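Local coordinates for oligogalacturonate lyase (Vibrio parahaemolyticus RIMD 2210633, PDB 3C5M), which probably cleaves oligogalacturonates, the short fragments of pectin, as a manganese-binding lyase built on a seven-bladed beta-propeller, at residues G47-F52 with L64-T69; Q71-T76 with E110-Q115; E238-E243 with M252-Y257; W245-S250 with L288-D293. All coordinates share one frame; numbering follows the deposited sequence.

Contact 1. Residues G47-F52 with L64-T69; sequences GKKLLF and LLNLET
Lys49 lies across Leu64 and Asn66, one apolar and one polar neighbour, and its long aliphatic chain suits both. Its CB stands 4.0 Å from Leu65 O. CG then rests against a methyl of Leu64, CG to CD2 being 3.7 Å, and a bend at chi2 (63°) turns the chain along the strand toward Asn66. CD comes 4.1 Å from Asn66 ND2, and CE lies 3.6 Å from Asn66 OD1, so the methylenes rather than the ammonium group do the touching. Beneath this runs the antiparallel hairpin of strands 49-54 and 61-66, two neighbouring strands of one propeller blade. Leu50 and Leu65 form a hydrogen-bonded pair, flanked by the non-hydrogen-bonded pairs Lys49-Asn66 and Leu51-Leu64: Leu50 N reaches Leu65 O at 2.7 Å, and Leu65 N returns the bond to Leu50 O. Leu50 and Leu65 send their side chains to the face opposite Lys49, where Leu65 CB meets Phe52 CE2 at 3.5 Å, an oblique approach to the ring. Leucines suit the buried positions on both faces; Leu64 and Leu51, on the Lys49 side, both reach Leu75. Just past the strand ends, Leu67 N still binds Lys48 O across the hairpin at 2.7 Å. Asn66 ND2 adds a weak bond to the same oxygen. Gly47 has a positive phi (72°), a conformation glycine adopts easily, and Leu67 packs its CD2 against Gly47 O while CD1 touches Leu50 CB. At the solvent-exposed end, the extended Lys48 and the carboxylate of Glu68 form a long salt bridge.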
loop_
_atom_site.group_PDB
_atom_site.type_symbol
_atom_site.label_atom_id
_atom_site.label_comp_id
_atom_site.label_asym_id
_atom_site.label_seq_id
_atom_site.Cartn_x
_atom_site.Cartn_y
_atom_site.Cartn_z
ATOM N N GLY A 47 8.900 -6.874 -15.410
ATOM C CA GLY A 47 9.834 -6.256 -14.486
ATOM C C GLY A 47 10.757 -5.242 -15.142
ATOM O O GLY A 47 11.874 -5.027 -14.674
ATOM N N LYS A 48 10.288 -4.605 -16.212
ATOM C CA LYS A 48 11.094 -3.642 -16.940
ATOM C C LYS A 48 10.666 -2.199 -16.731
ATOM O O LYS A 48 11.459 -1.280 -16.916
ATOM C CB LYS A 48 11.045 -3.966 -18.432
ATOM C CG LYS A 48 11.399 -5.418 -18.762
ATOM C CD LYS A 48 11.384 -5.646 -20.275
ATOM C CE LYS A 48 11.663 -7.085 -20.643
ATOM N NZ LYS A 48 11.754 -7.235 -22.121
ATOM N N LYS A 49 9.410 -2.005 -16.350
ATOM C CA LYS A 49 8.857 -0.681 -16.136
ATOM C C LYS A 49 8.434 -0.511 -14.684
ATOM O O LYS A 49 7.888 -1.434 -14.076
ATOM C CB LYS A 49 7.646 -0.475 -17.045
ATOM C CG LYS A 49 7.909 0.349 -18.284
ATOM C CD LYS A 49 8.921 -0.304 -19.203
ATOM C CE LYS A 49 9.114 0.545 -20.442
ATOM N NZ LYS A 49 7.807 0.762 -21.123
ATOM N N LEU A 50 8.675 0.675 -14.129
ATOM C CA LEU A 50 8.315 0.942 -12.748
ATOM C C LEU A 50 7.590 2.266 -12.613
ATOM O O LEU A 50 7.971 3.262 -13.221
ATOM C CB LEU A 50 9.564 0.968 -11.865
ATOM C CG LEU A 50 9.388 1.487 -10.432
ATOM C CD1 LEU A 50 8.567 0.528 -9.560
ATOM C CD2 LEU A 50 10.758 1.685 -9.848
ATOM N N LEU A 51 6.536 2.282 -11.810
ATOM C CA LEU A 51 5.780 3.502 -11.594
ATOM C C LEU A 51 6.255 4.073 -10.265
ATOM O O LEU A 51 6.415 3.333 -9.299
ATOM C CB LEU A 51 4.287 3.166 -11.540
ATOM C CG LEU A 51 3.279 4.268 -11.236
ATOM C CD1 LEU A 51 3.169 5.237 -12.408
ATOM C CD2 LEU A 51 1.927 3.624 -10.925
ATOM N N PHE A 52 6.488 5.384 -10.215
ATOM C CA PHE A 52 6.946 6.042 -8.979
ATOM C C PHE A 52 6.709 7.547 -9.052
ATOM O O PHE A 52 6.256 8.052 -10.069
ATOM C CB PHE A 52 8.438 5.741 -8.738
ATOM C CG PHE A 52 9.379 6.524 -9.626
ATOM C CD1 PHE A 52 9.961 7.713 -9.176
ATOM C CD2 PHE A 52 9.674 6.083 -10.912
ATOM C CE1 PHE A 52 10.822 8.452 -9.997
ATOM C CE2 PHE A 52 10.532 6.816 -11.745
ATOM C CZ PHE A 52 11.105 8.002 -11.285
ATOM N N LEU A 64 7.323 6.954 -15.034
ATOM C CA LEU A 64 7.378 5.547 -15.401
ATOM C C LEU A 64 8.845 5.360 -15.733
ATOM O O LEU A 64 9.348 5.967 -16.671
ATOM C CB LEU A 64 6.537 5.233 -16.643
ATOM C CG LEU A 64 6.450 3.727 -16.940
ATOM C CD1 LEU A 64 5.599 3.070 -15.870
ATOM C CD2 LEU A 64 5.862 3.480 -18.315
ATOM N N LEU A 65 9.532 4.550 -14.940
ATOM C CA LEU A 65 10.946 4.294 -15.134
ATOM C C LEU A 65 11.154 3.017 -15.917
ATOM O O LEU A 65 10.507 2.002 -15.655
ATOM C CB LEU A 65 11.652 4.174 -13.778
ATOM C CG LEU A 65 13.141 3.809 -13.801
ATOM C CD1 LEU A 65 13.913 4.867 -14.560
ATOM C CD2 LEU A 65 13.681 3.684 -12.373
ATOM N N ASN A 66 12.065 3.083 -16.883
ATOM C CA ASN A 66 12.420 1.937 -17.714
ATOM C C ASN A 66 13.699 1.366 -17.080
ATOM O O ASN A 66 14.791 1.881 -17.292
ATOM C CB ASN A 66 12.687 2.413 -19.147
ATOM C CG ASN A 66 12.688 1.274 -20.169
ATOM O OD1 ASN A 66 12.488 1.507 -21.360
ATOM N ND2 ASN A 66 12.925 0.043 -19.709
ATOM N N LEU A 67 13.551 0.318 -16.286
ATOM C CA LEU A 67 14.688 -0.295 -15.629
ATOM C C LEU A 67 15.856 -0.648 -16.565
ATOM O O LEU A 67 17.015 -0.580 -16.154
ATOM C CB LEU A 67 14.228 -1.540 -14.855
ATOM C CG LEU A 67 13.683 -1.332 -13.432
ATOM C CD1 LEU A 67 12.957 -0.009 -13.305
ATOM C CD2 LEU A 67 12.764 -2.479 -13.083
ATOM N N GLU A 68 15.579 -0.990 -17.820
ATOM C CA GLU A 68 16.664 -1.361 -18.723
ATOM C C GLU A 68 17.176 -0.233 -19.611
ATOM O O GLU A 68 18.085 -0.422 -20.411
ATOM C CB GLU A 68 16.261 -2.573 -19.588
ATOM C CG GLU A 68 14.922 -2.454 -20.292
ATOM C CD GLU A 68 14.631 -3.639 -21.216
ATOM O OE1 GLU A 68 14.593 -4.796 -20.737
ATOM O OE2 GLU A 68 14.441 -3.414 -22.435
ATOM N N THR A 69 16.615 0.952 -19.456
ATOM C CA THR A 69 17.032 2.085 -20.273
ATOM C C THR A 69 17.482 3.207 -19.356
ATOM O O THR A 69 18.197 4.132 -19.764
ATOM C CB THR A 69 15.857 2.578 -21.138
ATOM O OG1 THR A 69 15.552 1.584 -22.113
ATOM C CG2 THR A 69 16.191 3.868 -21.834
#

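Contact 2. Residues Q71-T76 with E110-Q115; sequences QAVQLT and ETLEEQ
Leu112 reaches across a boundary between two propeller blades to Val73, Gln74 and Leu75: strand 71-74 belongs to one blade, and residues 110-113 form the turn leading into strand 114-119, an edge strand of the next. The apolar contacts are few. Leu112 holds CG anti to its carbonyl carbon (chi1 -73°) and forks at the tip, so that CD1 lies 4.2 Å from Val73 CG2 while CD2 meets Leu75 CD1 at 3.8 Å. The Leu75 and Leu112 side chains cross at about a right angle. A branched leucine suits this place because its two methyls serve two neighbours, and CD1 also rests on the backbone at Gln74 O.

Lys3 makes a polar bridge between the segments: its NZ forms a salt bridge to Glu114 OE2 and hydrogen bonds to both Leu75 O and Leu112 O. The Glu114 carboxylate has a second partner in Tyr97, whose OH binds OE1. Within 71-76, Gln74 NE2 donates to Thr76 O at 3.0 Å; Asp57 is a second acceptor for that amide, and Ala2 N binds its OE1. Within 110-115, an ST turn shapes the backbone next to Leu112: Thr111 OG1 accepts from Glu113 N at 3.1 Å.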
loop_
_atom_site.group_PDB
_atom_site.type_symbol
_atom_site.label_atom_id
_atom_site.label_comp_id
_atom_site.label_asym_id
_atom_site.label_seq_id
_atom_site.Cartn_x
_atom_site.Cartn_y
_atom_site.Cartn_z
ATOM N N GLN A 71 15.710 5.414 -18.275
ATOM C CA GLN A 71 15.007 6.643 -18.643
ATOM C C GLN A 71 13.599 6.633 -18.071
ATOM O O GLN A 71 12.913 5.615 -18.094
ATOM C CB GLN A 71 14.956 6.800 -20.158
ATOM C CG GLN A 71 16.328 6.959 -20.756
ATOM C CD GLN A 71 16.280 7.215 -22.235
ATOM O OE1 GLN A 71 15.507 6.579 -22.957
ATOM N NE2 GLN A 71 17.117 8.143 -22.706
ATOM N N ALA A 72 13.180 7.769 -17.541
ATOM C CA ALA A 72 11.861 7.889 -16.953
ATOM C C ALA A 72 11.078 8.967 -17.674
ATOM O O ALA A 72 11.611 10.032 -17.992
ATOM C CB ALA A 72 11.989 8.242 -15.480
ATOM N N VAL A 73 9.807 8.698 -17.930
ATOM C CA VAL A 73 8.965 9.675 -18.603
ATOM C C VAL A 73 7.966 10.243 -17.600
ATOM O O VAL A 73 7.465 9.526 -16.736
ATOM C CB VAL A 73 8.227 9.032 -19.802
ATOM C CG1 VAL A 73 7.514 7.761 -19.368
ATOM C CG2 VAL A 73 7.228 10.018 -20.377
ATOM N N GLN A 74 7.703 11.538 -17.707
ATOM C CA GLN A 74 6.764 12.179 -16.808
ATOM C C GLN A 74 5.350 11.801 -17.238
ATOM O O GLN A 74 4.941 12.063 -18.364
ATOM C CB GLN A 74 6.940 13.697 -16.843
ATOM C CG GLN A 74 6.553 14.404 -15.551
ATOM C CD GLN A 74 6.625 15.925 -15.664
ATOM O OE1 GLN A 74 7.569 16.484 -16.248
ATOM N NE2 GLN A 74 5.627 16.605 -15.098
ATOM N N LEU A 75 4.613 11.174 -16.324
ATOM C CA LEU A 75 3.248 10.722 -16.572
ATOM C C LEU A 75 2.217 11.806 -16.328
ATOM O O LEU A 75 1.302 11.990 -17.132
ATOM C CB LEU A 75 2.939 9.517 -15.675
ATOM C CG LEU A 75 3.151 8.126 -16.258
ATOM C CD1 LEU A 75 4.280 8.128 -17.265
ATOM C CD2 LEU A 75 3.405 7.148 -15.137
ATOM N N THR A 76 2.372 12.524 -15.218
ATOM C CA THR A 76 1.434 13.574 -14.849
ATOM C C THR A 76 2.154 14.881 -14.528
ATOM O O THR A 76 3.317 14.872 -14.134
ATOM C CB THR A 76 0.629 13.159 -13.624
ATOM O OG1 THR A 76 1.499 13.082 -12.493
ATOM C CG2 THR A 76 -0.019 11.814 -13.853
ATOM N N GLU A 110 0.959 5.150 -22.872
ATOM C CA GLU A 110 1.539 5.341 -24.189
ATOM C C GLU A 110 1.362 6.772 -24.644
ATOM O O GLU A 110 2.335 7.511 -24.767
ATOM C CB GLU A 110 0.864 4.401 -25.187
ATOM C CG GLU A 110 1.779 3.362 -25.817
ATOM C CD GLU A 110 2.617 3.929 -26.959
ATOM O OE1 GLU A 110 3.417 4.870 -26.716
ATOM O OE2 GLU A 110 2.463 3.427 -28.100
ATOM N N THR A 111 0.111 7.157 -24.891
ATOM C CA THR A 111 -0.204 8.507 -25.359
ATOM C C THR A 111 -0.131 9.554 -24.252
ATOM O O THR A 111 0.006 10.748 -24.524
ATOM C CB THR A 111 -1.606 8.560 -25.975
ATOM O OG1 THR A 111 -2.584 8.376 -24.947
ATOM C CG2 THR A 111 -1.767 7.463 -27.005
ATOM N N LEU A 112 -0.201 9.093 -23.008
ATOM C CA LEU A 112 -0.171 9.961 -21.838
ATOM C C LEU A 112 -1.460 10.741 -21.717
ATOM O O LEU A 112 -1.551 11.687 -20.937
ATOM C CB LEU A 112 1.015 10.920 -21.881
ATOM C CG LEU A 112 2.365 10.249 -21.601
ATOM C CD1 LEU A 112 3.470 11.296 -21.665
ATOM C CD2 LEU A 112 2.346 9.593 -20.226
ATOM N N GLU A 113 -2.464 10.331 -22.486
ATOM C CA GLU A 113 -3.770 10.972 -22.447
ATOM C C GLU A 113 -4.419 10.637 -21.105
ATOM O O GLU A 113 -4.241 9.529 -20.592
ATOM C CB GLU A 113 -4.645 10.449 -23.592
ATOM C CG GLU A 113 -6.134 10.689 -23.370
ATOM C CD GLU A 113 -7.025 9.858 -24.285
ATOM O OE1 GLU A 113 -6.872 8.619 -24.297
ATOM O OE2 GLU A 113 -7.885 10.439 -24.984
ATOM N N GLU A 114 -5.169 11.584 -20.543
ATOM C CA GLU A 114 -5.854 11.375 -19.263
ATOM C C GLU A 114 -7.389 11.383 -19.398
ATOM O O GLU A 114 -7.946 12.096 -20.230
ATOM C CB GLU A 114 -5.397 12.440 -18.235
ATOM C CG GLU A 114 -4.001 12.153 -17.613
ATOM C CD GLU A 114 -3.587 13.100 -16.465
ATOM O OE1 GLU A 114 -4.243 13.118 -15.382
ATOM O OE2 GLU A 114 -2.583 13.827 -16.649
ATOM N N GLN A 115 -8.057 10.570 -18.585
ATOM C CA GLN A 115 -9.516 10.489 -18.578
ATOM C C GLN A 115 -10.035 10.513 -17.144
ATOM O O GLN A 115 -9.638 9.682 -16.325
ATOM C CB GLN A 115 -9.996 9.187 -19.202
ATOM C CG GLN A 115 -9.562 8.953 -20.619
ATOM C CD GLN A 115 -10.022 7.588 -21.160
ATOM O OE1 GLN A 115 -9.568 7.139 -22.226
ATOM N NE2 GLN A 115 -10.922 6.928 -20.424
#

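Contact 3. Residues E238-E243 with M252-Y257; sequences ESCTHE and MAYVSY
A beta hairpin of one propeller blade, strands 238-245 and 252-258, carries this contact, in which Thr241 and Val255 exchange two backbone hydrogen bonds, Thr241 N to Val255 O and Val255 N to Thr241 O, both 2.9 Å. Ser239 and Tyr257 make the same pair of bonds nearer the open end of the hairpin. Beyond Thr241 the regular pairing is broken by a beta bulge: His242 and Glu243 together lie opposite Tyr254 before Ala253 pairs with Phe244. His242 takes up the extra length with a positive phi (66°). Its imidazole is turned with the CD2 edge toward Val255, 4.0 Å from CB, while Thr241 CG2 sits 3.5 Å above one face of the ring, offset toward its rim. The beta-branched Thr241 and Val255 suit an extended strand and flank the ring with methyls. The manganese ion lies about 8 Å from the side chain of His242, too far for coordination, so the histidine stands near the metal site without being a ligand; the side chain of His287, which does bind manganese, is about 6 Å away.

After the bulge, buried Glu243 carries its carboxylate away from strand 252-258 to a salt bridge with Arg217, leaving CB to pack 4.1 Å from the SE atom of Met252, a selenomethionine, whose bendable chain curls up to meet it. On the same face, the Tyr254 ring is held at its far end by a hydrogen bond between OH and Lys232 NZ. Cys240, small and polarisable, approaches that ring obliquely: SG lies 3.6 Å from CE2 and 56° off the ring normal.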
loop_
_atom_site.group_PDB
_atom_site.type_symbol
_atom_site.label_atom_id
_atom_site.label_comp_id
_atom_site.label_asym_id
_atom_site.label_seq_id
_atom_site.Cartn_x
_atom_site.Cartn_y
_atom_site.Cartn_z
ATOM N N GLU A 238 -6.862 -9.631 21.898
ATOM C CA GLU A 238 -6.136 -9.741 20.630
ATOM C C GLU A 238 -6.462 -8.598 19.676
ATOM O O GLU A 238 -7.625 -8.318 19.412
ATOM C CB GLU A 238 -6.470 -11.065 19.935
ATOM C CG GLU A 238 -5.784 -11.244 18.583
ATOM C CD GLU A 238 -6.311 -12.439 17.808
ATOM O OE1 GLU A 238 -5.739 -12.764 16.741
ATOM O OE2 GLU A 238 -7.304 -13.050 18.262
ATOM N N SER A 239 -5.433 -7.942 19.157
ATOM C CA SER A 239 -5.639 -6.852 18.217
ATOM C C SER A 239 -5.095 -7.260 16.852
ATOM O O SER A 239 -4.004 -7.821 16.762
ATOM C CB SER A 239 -4.936 -5.586 18.708
ATOM O OG SER A 239 -5.525 -5.118 19.908
ATOM N N CYS A 240 -5.855 -6.986 15.795
ATOM C CA CYS A 240 -5.438 -7.335 14.439
ATOM C C CYS A 240 -5.192 -6.104 13.581
ATOM O O CYS A 240 -5.915 -5.118 13.674
ATOM C CB CYS A 240 -6.498 -8.209 13.783
ATOM S SG CYS A 240 -6.889 -9.693 14.721
ATOM N N THR A 241 -4.176 -6.169 12.732
ATOM C CA THR A 241 -3.854 -5.034 11.882
ATOM C C THR A 241 -2.913 -5.402 10.752
ATOM O O THR A 241 -2.442 -6.529 10.672
ATOM C CB THR A 241 -3.198 -3.917 12.700
ATOM O OG1 THR A 241 -2.987 -2.773 11.860
ATOM C CG2 THR A 241 -1.867 -4.394 13.268
ATOM N N HIS A 242 -2.638 -4.441 9.880
ATOM C CA HIS A 242 -1.745 -4.673 8.761
ATOM C C HIS A 242 -2.318 -5.665 7.770
ATOM O O HIS A 242 -1.573 -6.261 6.995
ATOM C CB HIS A 242 -0.403 -5.213 9.248
ATOM C CG HIS A 242 0.304 -4.314 10.208
ATOM N ND1 HIS A 242 0.360 -2.948 10.044
ATOM C CD2 HIS A 242 1.031 -4.591 11.316
ATOM C CE1 HIS A 242 1.093 -2.420 11.010
ATOM N NE2 HIS A 242 1.513 -3.396 11.794
ATOM N N GLU A 243 -3.635 -5.844 7.778
ATOM C CA GLU A 243 -4.275 -6.798 6.873
ATOM C C GLU A 243 -4.035 -6.464 5.398
ATOM O O GLU A 243 -3.947 -5.296 5.005
ATOM C CB GLU A 243 -5.787 -6.865 7.141
ATOM C CG GLU A 243 -6.594 -5.695 6.573
ATOM C CD GLU A 243 -6.683 -4.501 7.521
ATOM O OE1 GLU A 243 -5.761 -4.297 8.338
ATOM O OE2 GLU A 243 -7.680 -3.755 7.433
HETATM N N MSE A 252 -6.326 -13.809 3.392
HETATM C CA MSE A 252 -6.200 -12.463 3.943
HETATM C C MSE A 252 -5.159 -12.539 5.050
HETATM O O MSE A 252 -5.452 -13.036 6.130
HETATM C CB MSE A 252 -7.529 -12.001 4.545
HETATM C CG MSE A 252 -7.485 -10.651 5.261
HETATM SE SE MSE A 252 -7.314 -9.131 4.074
HETATM C CE MSE A 252 -9.194 -8.725 3.779
ATOM N N ALA A 253 -3.948 -12.059 4.784
ATOM C CA ALA A 253 -2.899 -12.090 5.794
ATOM C C ALA A 253 -2.944 -10.862 6.694
ATOM O O ALA A 253 -3.252 -9.758 6.242
ATOM C CB ALA A 253 -1.525 -12.197 5.132
ATOM N N TYR A 254 -2.650 -11.063 7.977
ATOM C CA TYR A 254 -2.613 -9.961 8.928
ATOM C C TYR A 254 -1.720 -10.274 10.131
ATOM O O TYR A 254 -1.150 -11.357 10.234
ATOM C CB TYR A 254 -4.021 -9.602 9.392
ATOM C CG TYR A 254 -4.709 -10.697 10.155
ATOM C CD1 TYR A 254 -5.366 -11.734 9.490
ATOM C CD2 TYR A 254 -4.658 -10.730 11.552
ATOM C CE1 TYR A 254 -5.952 -12.780 10.200
ATOM C CE2 TYR A 254 -5.234 -11.767 12.266
ATOM C CZ TYR A 254 -5.876 -12.789 11.588
ATOM O OH TYR A 254 -6.409 -13.832 12.309
ATOM N N VAL A 255 -1.597 -9.308 11.030
ATOM C CA VAL A 255 -0.774 -9.456 12.221
ATOM C C VAL A 255 -1.600 -9.231 13.478
ATOM O O VAL A 255 -2.372 -8.279 13.564
ATOM C CB VAL A 255 0.376 -8.436 12.220
ATOM C CG1 VAL A 255 1.203 -8.576 13.494
ATOM C CG2 VAL A 255 1.239 -8.636 10.985
ATOM N N SER A 256 -1.432 -10.102 14.461
ATOM C CA SER A 256 -2.172 -9.962 15.704
ATOM C C SER A 256 -1.224 -9.891 16.890
ATOM O O SER A 256 -0.127 -10.452 16.853
ATOM C CB SER A 256 -3.143 -11.132 15.883
ATOM O OG SER A 256 -2.452 -12.362 15.984
ATOM N N TYR A 257 -1.658 -9.191 17.936
ATOM C CA TYR A 257 -0.872 -9.031 19.157
ATOM C C TYR A 257 -1.755 -9.266 20.369
ATOM O O TYR A 257 -2.814 -8.662 20.502
ATOM C CB TYR A 257 -0.258 -7.625 19.229
ATOM C CG TYR A 257 0.591 -7.376 20.469
ATOM C CD1 TYR A 257 0.009 -6.968 21.678
ATOM C CD2 TYR A 257 1.974 -7.585 20.446
ATOM C CE1 TYR A 257 0.784 -6.776 22.832
ATOM C CE2 TYR A 257 2.755 -7.397 21.596
ATOM C CZ TYR A 257 2.152 -6.995 22.782
ATOM O OH TYR A 257 2.915 -6.834 23.919
#

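Contact 4. Residues W245-S250 with L288-D293; sequences WIPDGS and LMSNFD
Ile246 meets Ser290 and Phe292 where the hairpin turn of one propeller blade packs against the end of strand 285-290, the first strand of the next. Its CG2 methyl lies 3.4 Å from Phe292 O and 3.6 Å from Ser290 OG; isoleucine suits the spot because its apolar bulk fills a buried place between the blades. Both oxygens have bonds of their own: Ser290 OG donates to Asn291 O at 3.0 Å, and Phe292 O is taken up further along the turn.

Residues Ile246 to Gly249 form a type I turn. Pro247 occupies its second position, where the proline ring keeps phi negative, as position i+1 of such a turn requires. The ring lies alongside the strand end, with CD and CG beside Asn291 O and CB 3.4 Å from Phe292 CD1.

Asp248 carries the polar link between the segments. Its N donates to Phe292 O at 2.9 Å (143° at the hydrogen). The backbone of the turn puts its CB over one face of the Phe292 ring, a CH-pi contact 3.9 Å from the centroid. With CG between the backbone N and carbonyl carbon (chi1 69°), the carboxylate turns back toward the chain that follows. Gly249 comes next with a positive phi, which a residue without a side chain accepts readily. At Ser250 the chain leaves the turn through an Asx turn: Ser250 N donates to Asp248 OD1 at 2.7 Å, meeting the oxygen from above the carboxylate plane.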
loop_
_atom_site.group_PDB
_atom_site.type_symbol
_atom_site.label_atom_id
_atom_site.label_comp_id
_atom_site.label_asym_id
_atom_site.label_seq_id
_atom_site.Cartn_x
_atom_site.Cartn_y
_atom_site.Cartn_z
ATOM N N TRP A 245 -4.595 -8.536 1.256
ATOM C CA TRP A 245 -4.873 -9.702 0.446
ATOM C C TRP A 245 -3.563 -10.193 -0.120
ATOM O O TRP A 245 -2.714 -9.395 -0.508
ATOM C CB TRP A 245 -5.799 -9.339 -0.717
ATOM C CG TRP A 245 -7.242 -9.250 -0.369
ATOM C CD1 TRP A 245 -8.061 -8.171 -0.529
ATOM C CD2 TRP A 245 -8.045 -10.286 0.193
ATOM N NE1 TRP A 245 -9.327 -8.470 -0.098
ATOM C CE2 TRP A 245 -9.348 -9.765 0.354
ATOM C CE3 TRP A 245 -7.794 -11.606 0.580
ATOM C CZ2 TRP A 245 -10.401 -10.522 0.888
ATOM C CZ3 TRP A 245 -8.839 -12.358 1.110
ATOM C CH2 TRP A 245 -10.124 -11.812 1.260
ATOM N N ILE A 246 -3.377 -11.504 -0.148
ATOM C CA ILE A 246 -2.172 -12.038 -0.745
ATOM C C ILE A 246 -2.473 -11.956 -2.240
ATOM O O ILE A 246 -3.544 -12.343 -2.675
ATOM C CB ILE A 246 -1.951 -13.471 -0.322
ATOM C CG1 ILE A 246 -1.702 -13.510 1.186
ATOM C CG2 ILE A 246 -0.789 -14.069 -1.101
ATOM C CD1 ILE A 246 -1.424 -14.876 1.711
ATOM N N PRO A 247 -1.537 -11.422 -3.037
ATOM C CA PRO A 247 -1.682 -11.263 -4.489
ATOM C C PRO A 247 -2.531 -12.307 -5.246
ATOM O O PRO A 247 -3.414 -11.940 -6.015
ATOM C CB PRO A 247 -0.231 -11.221 -4.961
ATOM C CG PRO A 247 0.416 -10.439 -3.871
ATOM C CD PRO A 247 -0.167 -11.073 -2.614
ATOM N N ASP A 248 -2.266 -13.593 -5.035
ATOM C CA ASP A 248 -3.022 -14.624 -5.726
ATOM C C ASP A 248 -4.448 -14.777 -5.173
ATOM O O ASP A 248 -5.258 -15.521 -5.728
ATOM C CB ASP A 248 -2.275 -15.970 -5.671
ATOM C CG ASP A 248 -2.232 -16.570 -4.272
ATOM O OD1 ASP A 248 -2.737 -15.914 -3.329
ATOM O OD2 ASP A 248 -1.691 -17.699 -4.113
ATOM N N GLY A 249 -4.756 -14.072 -4.089
ATOM C CA GLY A 249 -6.081 -14.150 -3.497
ATOM C C GLY A 249 -6.311 -15.368 -2.617
ATOM O O GLY A 249 -7.438 -15.627 -2.196
ATOM N N SER A 250 -5.242 -16.101 -2.315
ATOM C CA SER A 250 -5.337 -17.314 -1.513
ATOM C C SER A 250 -5.833 -17.074 -0.098
ATOM O O SER A 250 -6.463 -17.949 0.493
ATOM C CB SER A 250 -3.980 -18.039 -1.462
ATOM O OG SER A 250 -3.053 -17.416 -0.581
ATOM N N LEU A 288 3.922 -4.892 6.323
ATOM C CA LEU A 288 4.146 -6.271 5.922
ATOM C C LEU A 288 3.502 -6.527 4.568
ATOM O O LEU A 288 2.345 -6.195 4.355
ATOM C CB LEU A 288 3.560 -7.221 6.964
ATOM C CG LEU A 288 3.709 -8.727 6.712
ATOM C CD1 LEU A 288 5.175 -9.110 6.579
ATOM C CD2 LEU A 288 3.073 -9.476 7.862
HETATM N N MSE A 289 4.262 -7.096 3.645
HETATM C CA MSE A 289 3.746 -7.401 2.323
HETATM C C MSE A 289 4.236 -8.779 1.941
HETATM O O MSE A 289 5.317 -9.200 2.369
HETATM C CB MSE A 289 4.231 -6.381 1.290
HETATM C CG MSE A 289 3.767 -6.655 -0.146
HETATM SE SE MSE A 289 1.833 -6.935 -0.322
HETATM C CE MSE A 289 1.198 -5.752 1.043
ATOM N N SER A 290 3.460 -9.492 1.135
ATOM C CA SER A 290 3.889 -10.822 0.757
ATOM C C SER A 290 4.219 -10.932 -0.700
ATOM O O SER A 290 4.155 -9.970 -1.460
ATOM C CB SER A 290 2.829 -11.871 1.101
ATOM O OG SER A 290 1.754 -11.812 0.187
ATOM N N ASN A 291 4.581 -12.152 -1.052
ATOM C CA ASN A 291 4.935 -12.547 -2.393
ATOM C C ASN A 291 3.609 -12.753 -3.126
ATOM O O ASN A 291 2.551 -12.444 -2.583
ATOM C CB ASN A 291 5.696 -13.858 -2.305
ATOM C CG ASN A 291 6.491 -14.121 -3.515
ATOM O OD1 ASN A 291 7.100 -15.180 -3.645
ATOM N ND2 ASN A 291 6.509 -13.153 -4.431
ATOM N N PHE A 292 3.652 -13.277 -4.344
ATOM C CA PHE A 292 2.418 -13.505 -5.083
ATOM C C PHE A 292 1.603 -14.640 -4.469
ATOM O O PHE A 292 0.392 -14.521 -4.308
ATOM C CB PHE A 292 2.693 -13.852 -6.548
ATOM C CG PHE A 292 1.434 -14.060 -7.361
ATOM C CD1 PHE A 292 0.645 -12.970 -7.728
ATOM C CD2 PHE A 292 1.001 -15.348 -7.701
ATOM C CE1 PHE A 292 -0.558 -13.158 -8.420
ATOM C CE2 PHE A 292 -0.202 -15.551 -8.393
ATOM C CZ PHE A 292 -0.981 -14.458 -8.751
ATOM N N ASP A 293 2.278 -15.739 -4.147
ATOM C CA ASP A 293 1.632 -16.902 -3.565
ATOM C C ASP A 293 1.660 -16.872 -2.040
ATOM O O ASP A 293 1.052 -17.721 -1.390
ATOM C CB ASP A 293 2.306 -18.178 -4.071
ATOM C CG ASP A 293 3.797 -18.199 -3.789
ATOM O OD1 ASP A 293 4.463 -19.183 -4.178
ATOM O OD2 ASP A 293 4.308 -17.231 -3.177
#

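Contacts 1 and 2 come first along the chain and share a blade: strands 61-66 and 71-74 are neighbours in its sheet, the contact centres are about 13 Å apart, and Leu51 and Leu75 touch. Contacts 3 and 4 are interleaved in sequence, their centres about 15 Å apart; Val255 of contact 3 touches Leu288 of contact 4. Contacts 1 and 3 lie on opposite sides of the chain's centre, about 33 Å between centres. Contacts 1 and 3 hold hairpins within blades, whereas contacts 2 and 4 join successive blades. His242 of contact 3 and the strand end of contact 4, which follows His287, both lie near the manganese site.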